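Local coordinates for hypothetical protein Rv2991 (Mycobacterium tuberculosis, PDB 1RFE) that is of unknown function but probably binds the deazaflavin coenzyme F420 and may act as an oxidoreductase on CH-CH groups, at residues A[13-18]-A[139-144]; A[48-53]-A[70-75]; A[62-67]-A[132-137]; A[102-107]-A[126-131]. One frame throughout, in Å; residues are numbered along the deposited sequence.

Contact 1 of 4, residues A[13-18]-A[139-144]; sequences AEIADF and RRTRSW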
# COMPACT_ATOMS: atom_id res chain seq x y z
N ALA A 13 -8.64 -4.38 13.11
CA ALA A 13 -9.43 -3.22 12.80
C ALA A 13 -8.58 -1.96 12.73
O ALA A 13 -8.85 -1.10 11.94
CB ALA A 13 -10.59 -3.03 13.81
N GLU A 14 -7.59 -1.84 13.58
CA GLU A 14 -6.66 -0.69 13.54
C GLU A 14 -5.83 -0.65 12.25
O GLU A 14 -5.62 0.39 11.67
CB GLU A 14 -5.73 -0.73 14.76
CG GLU A 14 -6.42 -0.35 16.09
CD GLU A 14 -5.56 -0.65 17.32
OE1 GLU A 14 -4.56 -1.41 17.26
OE2 GLU A 14 -5.88 -0.11 18.37
N ILE A 15 -5.42 -1.82 11.77
CA ILE A 15 -4.66 -1.95 10.52
C ILE A 15 -5.55 -1.52 9.37
O ILE A 15 -5.16 -0.69 8.54
CB ILE A 15 -4.21 -3.41 10.33
CG1 ILE A 15 -3.14 -3.78 11.34
CG2 ILE A 15 -3.68 -3.70 8.88
CD1 ILE A 15 -2.89 -5.30 11.43
N ALA A 16 -6.77 -2.03 9.34
CA ALA A 16 -7.76 -1.58 8.35
C ALA A 16 -7.90 -0.06 8.28
O ALA A 16 -7.76 0.50 7.22
CB ALA A 16 -9.10 -2.27 8.58
N ASP A 17 -8.10 0.60 9.43
CA ASP A 17 -8.17 2.06 9.51
C ASP A 17 -6.92 2.72 9.00
O ASP A 17 -6.99 3.71 8.30
CB ASP A 17 -8.45 2.56 10.96
CG ASP A 17 -9.86 2.19 11.46
OD1 ASP A 17 -10.63 1.55 10.68
OD2 ASP A 17 -10.31 2.51 12.61
N PHE A 18 -5.76 2.14 9.32
CA PHE A 18 -4.48 2.71 8.94
C PHE A 18 -4.27 2.61 7.40
O PHE A 18 -3.82 3.56 6.77
CB PHE A 18 -3.32 2.04 9.72
CG PHE A 18 -1.98 2.65 9.48
CD1 PHE A 18 -1.70 3.93 9.96
CD2 PHE A 18 -0.98 1.94 8.78
CE1 PHE A 18 -0.43 4.52 9.75
CE2 PHE A 18 0.25 2.51 8.56
CZ PHE A 18 0.54 3.82 9.04
N ARG A 139 0.33 -12.68 3.05
CA ARG A 139 0.43 -13.93 3.78
C ARG A 139 1.07 -13.74 5.14
O ARG A 139 0.91 -14.57 5.99
CB ARG A 139 1.26 -14.94 3.04
CG ARG A 139 1.10 -14.86 1.56
CD ARG A 139 0.61 -16.05 0.91
NE ARG A 139 -0.84 -15.82 0.69
CZ ARG A 139 -1.50 -16.42 -0.29
NH1 ARG A 139 -0.85 -17.24 -1.09
NH2 ARG A 139 -2.80 -16.22 -0.47
N ARG A 140 1.87 -12.68 5.28
CA ARG A 140 2.53 -12.34 6.52
C ARG A 140 2.39 -10.85 6.73
O ARG A 140 2.63 -10.02 5.83
CB ARG A 140 3.98 -12.74 6.50
CG ARG A 140 4.76 -12.38 7.77
CD ARG A 140 6.15 -13.11 7.92
NE ARG A 140 7.01 -12.55 9.00
CZ ARG A 140 7.61 -11.34 8.97
NH1 ARG A 140 7.46 -10.51 7.94
NH2 ARG A 140 8.40 -10.97 9.98
N THR A 141 1.98 -10.51 7.94
CA THR A 141 1.69 -9.18 8.33
C THR A 141 2.38 -8.96 9.66
O THR A 141 2.26 -9.76 10.56
CB THR A 141 0.21 -9.03 8.53
OG1 THR A 141 -0.45 -9.18 7.28
CG2 THR A 141 -0.14 -7.59 8.99
N ARG A 142 3.08 -7.85 9.74
CA ARG A 142 3.65 -7.36 10.96
C ARG A 142 3.21 -5.92 11.12
O ARG A 142 3.17 -5.15 10.16
CB ARG A 142 5.18 -7.45 10.92
CG ARG A 142 5.73 -8.86 11.10
CD ARG A 142 5.36 -9.51 12.45
NE ARG A 142 5.85 -10.88 12.58
CZ ARG A 142 5.19 -11.97 12.19
NH1 ARG A 142 3.98 -11.88 11.64
NH2 ARG A 142 5.76 -13.18 12.35
N SER A 143 2.82 -5.55 12.34
CA SER A 143 2.42 -4.16 12.60
C SER A 143 3.02 -3.60 13.87
O SER A 143 3.54 -4.33 14.75
CB SER A 143 0.90 -4.05 12.67
OG SER A 143 0.34 -4.86 13.71
N TRP A 144 2.93 -2.27 14.00
CA TRP A 144 3.42 -1.60 15.17
C TRP A 144 2.74 -0.24 15.40
O TRP A 144 2.38 0.48 14.48
CB TRP A 144 4.92 -1.47 15.13
CG TRP A 144 5.45 -0.60 14.01
CD1 TRP A 144 5.82 0.69 14.10
CD2 TRP A 144 5.72 -1.01 12.65
NE1 TRP A 144 6.26 1.14 12.87
CE2 TRP A 144 6.20 0.11 11.97
CE3 TRP A 144 5.54 -2.20 11.94
CZ2 TRP A 144 6.56 0.07 10.60
CZ3 TRP A 144 5.88 -2.24 10.59
CH2 TRP A 144 6.38 -1.11 9.93
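Ile15 meets Ser143 and Thr141 chiefly through its CD1 methyl, which makes this a small joint between helix 12-21 and the face of strand 140-145. The tighter half is at Ser143, where Ile15 CD1 stands 4.0 Å from Ser143 OG and grazes the CB beside it. An almost fully extended side chain (chi2 166°) carries the methyl across from a helix whose CA of Ile15 is still 7.7 Å from the CA of Ser143. The hydroxyl under the methyl is not left without a partner: Ser143 OG is hydrogen-bonded to Met10 N, and Met10 also packs against Ile15, so the chain leading into the helix helps to close this buried side. Strand 140-145 runs antiparallel to strand 84-95 within the FMN-binding split-barrel fold of the pyridoxamine 5'-phosphate oxidase family, and it enters through a classic beta bulge in which Arg139 and Arg140 both face Glu89. Toward that bulge the contact slackens. Ile15 CD1 lies 4.3 Å from Thr141 CG2, and the threonine turns the rest of its packing to Val86 and Phe88. Arg142 projects from the other face of the strand. Its NH1 bonds back to Thr141 O at 2.9 Å, approaching from above the carbonyl plane, while one guanidinium face carries Arg140 NE 3.6 Å above it, offset toward the rim.

Contact 2 of 4, residues A[48-53]-A[70-75]; sequences GEIWLE and VSFLLE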
# COMPACT_ATOMS: atom_id res chain seq x y z
N GLY A 48 -11.26 -4.50 1.56
CA GLY A 48 -10.21 -4.69 2.52
C GLY A 48 -8.79 -4.82 1.98
O GLY A 48 -7.85 -4.92 2.77
N GLU A 49 -8.62 -4.88 0.67
CA GLU A 49 -7.32 -5.25 0.10
C GLU A 49 -6.72 -4.10 -0.68
O GLU A 49 -7.46 -3.36 -1.33
CB GLU A 49 -7.45 -6.43 -0.88
CG GLU A 49 -7.84 -7.77 -0.26
CD GLU A 49 -7.79 -8.89 -1.30
OE1 GLU A 49 -8.52 -8.78 -2.32
OE2 GLU A 49 -7.02 -9.86 -1.07
N ILE A 50 -5.40 -3.98 -0.61
CA ILE A 50 -4.65 -3.00 -1.36
C ILE A 50 -4.48 -3.46 -2.81
O ILE A 50 -4.12 -4.61 -3.06
CB ILE A 50 -3.22 -2.74 -0.72
CG1 ILE A 50 -3.39 -2.07 0.65
CG2 ILE A 50 -2.32 -1.88 -1.66
CD1 ILE A 50 -2.18 -2.10 1.54
N TRP A 51 -4.79 -2.53 -3.72
CA TRP A 51 -4.57 -2.66 -5.15
C TRP A 51 -3.78 -1.48 -5.67
O TRP A 51 -3.99 -0.34 -5.24
CB TRP A 51 -5.88 -2.65 -5.93
CG TRP A 51 -6.79 -3.85 -5.78
CD1 TRP A 51 -7.41 -4.23 -4.68
CD2 TRP A 51 -7.17 -4.78 -6.81
NE1 TRP A 51 -8.14 -5.36 -4.90
CE2 TRP A 51 -8.07 -5.68 -6.23
CE3 TRP A 51 -6.87 -4.91 -8.18
CZ2 TRP A 51 -8.67 -6.73 -6.95
CZ3 TRP A 51 -7.48 -5.93 -8.90
CH2 TRP A 51 -8.36 -6.84 -8.29
N LEU A 52 -2.96 -1.78 -6.67
CA LEU A 52 -2.17 -0.81 -7.35
C LEU A 52 -2.59 -0.77 -8.81
O LEU A 52 -3.26 -1.69 -9.30
CB LEU A 52 -0.67 -1.13 -7.22
CG LEU A 52 -0.20 -1.42 -5.79
CD1 LEU A 52 1.22 -1.90 -5.78
CD2 LEU A 52 -0.37 -0.24 -4.80
N GLU A 53 -2.24 0.34 -9.47
CA GLU A 53 -2.40 0.44 -10.92
C GLU A 53 -1.05 0.73 -11.51
O GLU A 53 -0.30 1.51 -10.92
CB GLU A 53 -3.46 1.48 -11.33
CG GLU A 53 -3.27 2.93 -10.86
CD GLU A 53 -2.48 3.81 -11.83
OE1 GLU A 53 -1.43 4.35 -11.42
N VAL A 70 5.73 -10.07 -3.47
CA VAL A 70 5.75 -8.65 -3.19
C VAL A 70 5.85 -8.37 -1.72
O VAL A 70 5.45 -9.21 -0.87
CB VAL A 70 4.45 -7.90 -3.62
CG1 VAL A 70 4.52 -7.51 -4.96
CG2 VAL A 70 3.15 -8.69 -3.32
N SER A 71 6.39 -7.20 -1.40
CA SER A 71 6.28 -6.63 -0.07
C SER A 71 5.74 -5.22 -0.16
O SER A 71 6.01 -4.50 -1.16
CB SER A 71 7.63 -6.58 0.64
OG SER A 71 8.16 -7.88 0.70
N PHE A 72 4.99 -4.81 0.85
CA PHE A 72 4.42 -3.45 0.83
C PHE A 72 4.44 -2.92 2.24
O PHE A 72 4.00 -3.61 3.15
CB PHE A 72 3.02 -3.48 0.23
CG PHE A 72 2.46 -2.13 -0.14
CD1 PHE A 72 2.82 -1.52 -1.31
CD2 PHE A 72 1.56 -1.49 0.69
CE1 PHE A 72 2.29 -0.28 -1.64
CE2 PHE A 72 1.02 -0.27 0.37
CZ PHE A 72 1.39 0.34 -0.81
N LEU A 73 4.93 -1.69 2.41
CA LEU A 73 5.12 -1.10 3.73
C LEU A 73 4.47 0.29 3.84
O LEU A 73 4.68 1.15 3.00
CB LEU A 73 6.63 -0.98 4.06
CG LEU A 73 7.03 -0.50 5.49
CD1 LEU A 73 8.38 -1.02 5.97
CD2 LEU A 73 7.12 1.03 5.58
N LEU A 74 3.68 0.47 4.89
CA LEU A 74 3.09 1.73 5.27
C LEU A 74 3.62 2.14 6.63
O LEU A 74 3.67 1.33 7.54
CB LEU A 74 1.57 1.58 5.38
CG LEU A 74 0.77 1.36 4.10
CD1 LEU A 74 -0.64 0.88 4.39
CD2 LEU A 74 0.76 2.67 3.28
N GLU A 75 3.94 3.41 6.79
CA GLU A 75 4.50 3.89 8.02
C GLU A 75 4.20 5.36 8.21
O GLU A 75 4.18 6.13 7.22
CB GLU A 75 6.03 3.60 8.01
CG GLU A 75 7.02 4.72 8.31
CD GLU A 75 7.11 5.84 7.30
OE1 GLU A 75 7.19 5.57 6.08
OE2 GLU A 75 7.12 7.00 7.74
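Strands 49-53 and 70-75 face each other across the barrel interior rather than pairing edge to edge, with axes 10.7 Å apart at closest approach and N-to-C directions 106° apart. Side chains alone bridge the gap, and the Phe72 ring sits at the middle of them. Ile50 reaches it with its longer branch: CG1 lies beside the backbone N and continues extended (chi2 164°), bringing Ile50 CD1 to 3.9 Å from both Phe72 CE2 and Phe72 CD2. The branch methyl of the same residue adds a looser touch, with Ile50 CG2 4.2 Å above the plane of the Phe72 ring, displaced toward its rim. Leu52, two residues on and pointing the same way, meets the ring from the same side but at a different carbon, with Leu52 CD2 4.1 Å from Phe72 CE1. Both aliphatic chains slant across the aromatic one. Because Phe72 has CG anti to its own N (chi1 -167°), the ring extends out from its strand toward strand 49-53, where both residues meet it. Leu74 joins more distantly, its CD1 4.4 Å from Ile50 CD1. Every residue that touches here is buried and hydrocarbon, so shape and van der Waals contact alone join the two walls. It forms part of the hydrophobic core of the split barrel, close to the centre of the chain. Tyr43 of strand 36-46 packs on Ile50, Leu52 and Leu74, Ile136 of strand 131-138 lines Ile50 and Leu52, and Phe18 and Val19 of helix 12-21 close over Leu74.

Contact 3 of 4, residues A[62-67]-A[132-137]; sequences VNLRRD and VGVRIV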
# COMPACT_ATOMS: atom_id res chain seq x y z
N VAL A 62 6.27 -6.39 -15.13
CA VAL A 62 7.22 -7.37 -15.67
C VAL A 62 7.87 -8.20 -14.55
O VAL A 62 7.86 -9.42 -14.61
CB VAL A 62 8.28 -6.70 -16.61
CG1 VAL A 62 9.54 -7.60 -16.80
CG2 VAL A 62 7.65 -6.39 -17.95
N ASN A 63 8.30 -7.55 -13.48
CA ASN A 63 8.82 -8.29 -12.33
C ASN A 63 7.77 -9.23 -11.80
O ASN A 63 8.02 -10.41 -11.44
CB ASN A 63 9.26 -7.38 -11.18
CG ASN A 63 10.47 -6.53 -11.48
OD1 ASN A 63 10.74 -5.56 -10.72
ND2 ASN A 63 11.20 -6.82 -12.60
N LEU A 64 6.55 -8.74 -11.76
CA LEU A 64 5.53 -9.49 -11.05
C LEU A 64 4.98 -10.73 -11.79
O LEU A 64 4.48 -11.63 -11.16
CB LEU A 64 4.38 -8.59 -10.67
CG LEU A 64 4.66 -7.70 -9.46
CD1 LEU A 64 3.49 -6.73 -9.27
CD2 LEU A 64 4.92 -8.47 -8.22
N ARG A 65 5.05 -10.74 -13.09
CA ARG A 65 4.58 -11.87 -13.88
C ARG A 65 5.62 -12.96 -13.79
O ARG A 65 5.27 -14.15 -13.77
CB ARG A 65 4.37 -11.47 -15.35
CG ARG A 65 3.04 -10.69 -15.62
CD ARG A 65 2.79 -10.33 -17.09
NE ARG A 65 1.92 -9.15 -17.22
CZ ARG A 65 2.29 -7.90 -17.60
NH1 ARG A 65 3.53 -7.58 -17.93
NH2 ARG A 65 1.34 -6.94 -17.64
N ARG A 66 6.89 -12.54 -13.73
CA ARG A 66 8.04 -13.44 -13.59
C ARG A 66 8.11 -14.02 -12.18
O ARG A 66 8.43 -15.17 -12.02
CB ARG A 66 9.34 -12.68 -13.95
CG ARG A 66 10.60 -13.58 -13.99
CD ARG A 66 11.93 -12.92 -14.35
N ASP A 67 7.78 -13.21 -11.18
CA ASP A 67 7.82 -13.62 -9.79
C ASP A 67 6.77 -12.84 -8.96
O ASP A 67 6.98 -11.67 -8.65
CB ASP A 67 9.23 -13.42 -9.25
CG ASP A 67 9.44 -14.02 -7.88
OD1 ASP A 67 8.47 -14.19 -7.05
OD2 ASP A 67 10.60 -14.32 -7.51
N VAL A 132 -2.92 -2.08 -15.80
CA VAL A 132 -3.43 -3.27 -15.11
C VAL A 132 -3.64 -2.96 -13.63
O VAL A 132 -3.09 -2.01 -13.10
CB VAL A 132 -2.49 -4.48 -15.26
CG1 VAL A 132 -2.33 -4.83 -16.73
CG2 VAL A 132 -1.14 -4.27 -14.61
N GLY A 133 -4.45 -3.78 -12.98
CA GLY A 133 -4.62 -3.75 -11.55
C GLY A 133 -3.63 -4.72 -10.91
O GLY A 133 -3.33 -5.75 -11.51
N VAL A 134 -3.13 -4.39 -9.71
CA VAL A 134 -2.26 -5.26 -8.97
C VAL A 134 -2.85 -5.46 -7.59
O VAL A 134 -2.82 -4.56 -6.75
CB VAL A 134 -0.81 -4.70 -8.88
CG1 VAL A 134 0.06 -5.57 -7.95
CG2 VAL A 134 -0.17 -4.64 -10.26
N ARG A 135 -3.42 -6.62 -7.37
CA ARG A 135 -3.99 -6.93 -6.10
C ARG A 135 -2.93 -7.53 -5.17
O ARG A 135 -2.33 -8.52 -5.49
CB ARG A 135 -5.15 -7.90 -6.31
CG ARG A 135 -5.86 -8.48 -5.09
CD ARG A 135 -6.88 -9.55 -5.56
NE ARG A 135 -7.30 -10.55 -4.60
CZ ARG A 135 -6.93 -11.86 -4.57
NH1 ARG A 135 -6.10 -12.44 -5.47
NH2 ARG A 135 -7.44 -12.62 -3.61
N ILE A 136 -2.73 -6.90 -4.02
CA ILE A 136 -1.80 -7.36 -3.00
C ILE A 136 -2.51 -8.29 -2.01
O ILE A 136 -3.47 -7.92 -1.30
CB ILE A 136 -1.13 -6.18 -2.32
CG1 ILE A 136 -0.39 -5.41 -3.43
CG2 ILE A 136 -0.19 -6.67 -1.16
CD1 ILE A 136 0.38 -4.22 -3.02
N VAL A 137 -2.04 -9.52 -1.99
CA VAL A 137 -2.55 -10.50 -1.05
C VAL A 137 -1.49 -10.83 -0.01
O VAL A 137 -0.45 -11.37 -0.34
CB VAL A 137 -2.94 -11.78 -1.74
CG1 VAL A 137 -3.58 -12.74 -0.70
CG2 VAL A 137 -3.89 -11.48 -2.86
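Leu64 and Val134 reach toward each other tip to tip, with Leu64 CD1 3.9 Å from Val134 CG1, and this is the apolar centre of the contact between helix 59-66 and strand 131-138. On the helix side the leucine is extended (chi2 174°) and directed at the strand. On the strand side, Val134 CG1 is the methyl anti to the backbone N (chi1 173°), and it is this branch that receives the leucine. At the next residue, Arg65 sets out to one side, but its extended chain brings the far end nearer the strand, where Arg65 NH2 comes within 4.3 Å of Val132 CG1. The methyl lies at the edge of the guanidinium, near its plane, so the charged group is flanked by the valine rather than stacked on it. A second shell fixes these groups. Ile94 of strand 84-95 touches Leu64, Arg65 and Val132 alike, and Val70 backs Leu64. Asn63 ties the helix to other strands, its OD1 bonding to His37 ND1 and Thr29 OG1, and the helix ends with Asp67 N bonded to Asn63 O at 2.8 Å. In this way the helix linking strands 49-55 and 69-76 is laid against strands 84-95 and 131-138. The chemistry divides accordingly: the Leu64 pair buries hydrocarbon, whereas Arg65 lays the edge of its guanidinium beside a valine methyl and gives its NH2 to the carbonyl oxygen of Ala56, a bond that probably fixes the guanidinium more firmly than Val132 does.

Contact 4 of 4, residues A[102-107]-A[126-131]; sequences HRVGVS and QMMNKR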
# COMPACT_ATOMS: atom_id res chain seq x y z
N HIS A 102 -11.92 -0.60 -13.22
CA HIS A 102 -12.73 0.57 -13.00
C HIS A 102 -12.88 0.83 -11.47
O HIS A 102 -12.75 1.97 -11.02
CB HIS A 102 -14.11 0.38 -13.67
CG HIS A 102 -15.03 1.51 -13.40
ND1 HIS A 102 -14.82 2.75 -13.95
CD2 HIS A 102 -16.09 1.62 -12.57
CE1 HIS A 102 -15.77 3.57 -13.51
NE2 HIS A 102 -16.55 2.91 -12.67
N ARG A 103 -13.10 -0.22 -10.69
CA ARG A 103 -13.08 -0.14 -9.21
C ARG A 103 -11.73 0.41 -8.64
O ARG A 103 -11.74 1.18 -7.69
CB ARG A 103 -13.38 -1.52 -8.61
CG ARG A 103 -14.78 -2.05 -8.92
CD ARG A 103 -15.28 -3.16 -8.01
NE ARG A 103 -14.65 -4.43 -8.37
CZ ARG A 103 -15.19 -5.41 -9.12
NH1 ARG A 103 -16.43 -5.37 -9.56
NH2 ARG A 103 -14.47 -6.49 -9.40
N VAL A 104 -10.60 -0.01 -9.23
CA VAL A 104 -9.28 0.53 -8.86
C VAL A 104 -9.27 2.01 -9.16
O VAL A 104 -8.96 2.81 -8.28
CB VAL A 104 -8.09 -0.25 -9.56
CG1 VAL A 104 -6.75 0.50 -9.42
CG2 VAL A 104 -7.98 -1.61 -8.96
N GLY A 105 -9.74 2.38 -10.35
CA GLY A 105 -9.68 3.76 -10.80
C GLY A 105 -10.55 4.65 -9.91
O GLY A 105 -10.13 5.74 -9.55
N VAL A 106 -11.72 4.13 -9.52
CA VAL A 106 -12.65 4.85 -8.69
C VAL A 106 -12.15 5.03 -7.27
O VAL A 106 -12.42 6.06 -6.65
CB VAL A 106 -14.05 4.19 -8.78
CG1 VAL A 106 -14.98 4.58 -7.64
CG2 VAL A 106 -14.70 4.56 -10.17
N SER A 107 -11.47 4.01 -6.74
CA SER A 107 -10.97 4.06 -5.38
C SER A 107 -9.83 5.07 -5.29
O SER A 107 -9.77 5.83 -4.33
CB SER A 107 -10.61 2.66 -4.82
OG SER A 107 -9.78 2.78 -3.69
N GLN A 126 -9.41 7.21 -18.59
CA GLN A 126 -8.11 7.60 -19.14
C GLN A 126 -6.93 7.31 -18.21
O GLN A 126 -5.87 6.91 -18.66
CB GLN A 126 -8.11 9.10 -19.50
CG GLN A 126 -7.22 9.48 -20.66
CD GLN A 126 -7.27 11.00 -20.88
OE1 GLN A 126 -8.10 11.50 -21.65
NE2 GLN A 126 -6.40 11.72 -20.18
N MSE A 127 -7.12 7.51 -16.92
CA MSE A 127 -6.14 7.12 -15.91
C MSE A 127 -5.82 5.60 -16.04
O MSE A 127 -4.66 5.19 -15.91
CB MSE A 127 -6.68 7.45 -14.50
CG MSE A 127 -5.93 6.79 -13.30
SE MSE A 127 -7.11 6.68 -11.68
CE MSE A 127 -7.19 8.59 -11.31
N MSE A 128 -6.84 4.81 -16.33
CA MSE A 128 -6.72 3.34 -16.28
C MSE A 128 -6.47 2.69 -17.66
O MSE A 128 -6.32 1.48 -17.76
CB MSE A 128 -7.98 2.75 -15.67
CG MSE A 128 -8.20 3.08 -14.22
SE MSE A 128 -6.65 2.70 -13.04
CE MSE A 128 -6.70 0.69 -13.16
N ASN A 129 -6.44 3.53 -18.70
CA ASN A 129 -6.15 3.13 -20.09
C ASN A 129 -4.76 2.48 -20.26
O ASN A 129 -3.76 3.08 -19.92
CB ASN A 129 -6.24 4.38 -20.99
CG ASN A 129 -6.04 4.06 -22.46
OD1 ASN A 129 -5.16 4.64 -23.12
ND2 ASN A 129 -6.83 3.12 -22.97
N LYS A 130 -4.71 1.24 -20.73
CA LYS A 130 -3.44 0.48 -20.90
C LYS A 130 -2.76 0.19 -19.56
O LYS A 130 -1.52 0.03 -19.48
CB LYS A 130 -2.43 1.19 -21.83
CG LYS A 130 -3.00 1.85 -23.08
CD LYS A 130 -3.06 0.91 -24.28
CE LYS A 130 -3.32 1.68 -25.59
NZ LYS A 130 -4.70 1.54 -26.11
N ARG A 131 -3.55 0.19 -18.50
CA ARG A 131 -3.03 -0.13 -17.20
C ARG A 131 -3.61 -1.46 -16.73
O ARG A 131 -4.61 -1.94 -17.25
CB ARG A 131 -3.30 1.00 -16.21
CG ARG A 131 -2.58 2.27 -16.63
CD ARG A 131 -2.30 3.22 -15.52
NE ARG A 131 -1.67 4.45 -16.01
CZ ARG A 131 -0.51 4.96 -15.54
NH1 ARG A 131 0.18 4.36 -14.56
NH2 ARG A 131 -0.05 6.09 -16.07
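Met127 and Met128, both selenomethionines in this crystal, press against Gly105 and Val104 of helix 98-112 where helix 122-127 gives way to a turn. The apolar contacts lie on the Met128 side. Its chain is bent at chi2 (-52°) and again at chi3, so that it curls along the helix surface and delivers its end methyl to the valine: Met128 CE is 3.7 Å from Val104 CG1, the two side chains crossing at about a right angle. Nearer the backbone, Met128 CG rests 3.8 Å from Gly105 CA, with Met128 SE 3.9 Å from that same carbon. Glycine presents a bare patch of backbone here, and its lack of a side chain is what permits the approach. A second kind of contact sets selenium against a polar atom. Met127, with CG anti to N (chi1 165°) and the chain nearly extended as far as the selenium (chi2 -157°), reaches out to set its SE 3.8 Å from Gly105 O, a van der Waals approach to the helix carbonyl. Backbone bonding shapes the segment that brings these residues in: a type II turn runs from Met128 to Arg131, closed by Arg131 N to Met128 O at 3.1 Å, and it redirects the chain into strand 131-138. Leu101 also touches Met128, Val108 and Trp109 flank Met127, and Trp51, Glu53 and Ile46 lie against Val104, so helix 98-112 lies on the outer side of strands 36-46 and 49-55, and the end of helix 122-127 packs against it, with Met128 also touching Glu53.

Overall arrangement
From the N terminus, helix 12-21 opens the widest loop, closed only by strand 140-145 in contact 1, and the other three contacts all lie inside it. Contact 2 closes early, joining strands 49-55 and 69-76 through the core. Contact 3 crosses it: helix 59-66 lies between the segments of contact 2, while its partner strand 131-138 comes much later and pairs with strand 49-55. Contact 4, in series after contact 2, is nested within contact 3 and lies on the opposite side of the chain's centre from contact 1. Phe18 against Leu74 ties contact 1 to contact 2, and Trp51 against Val104 ties contact 2 to contact 4.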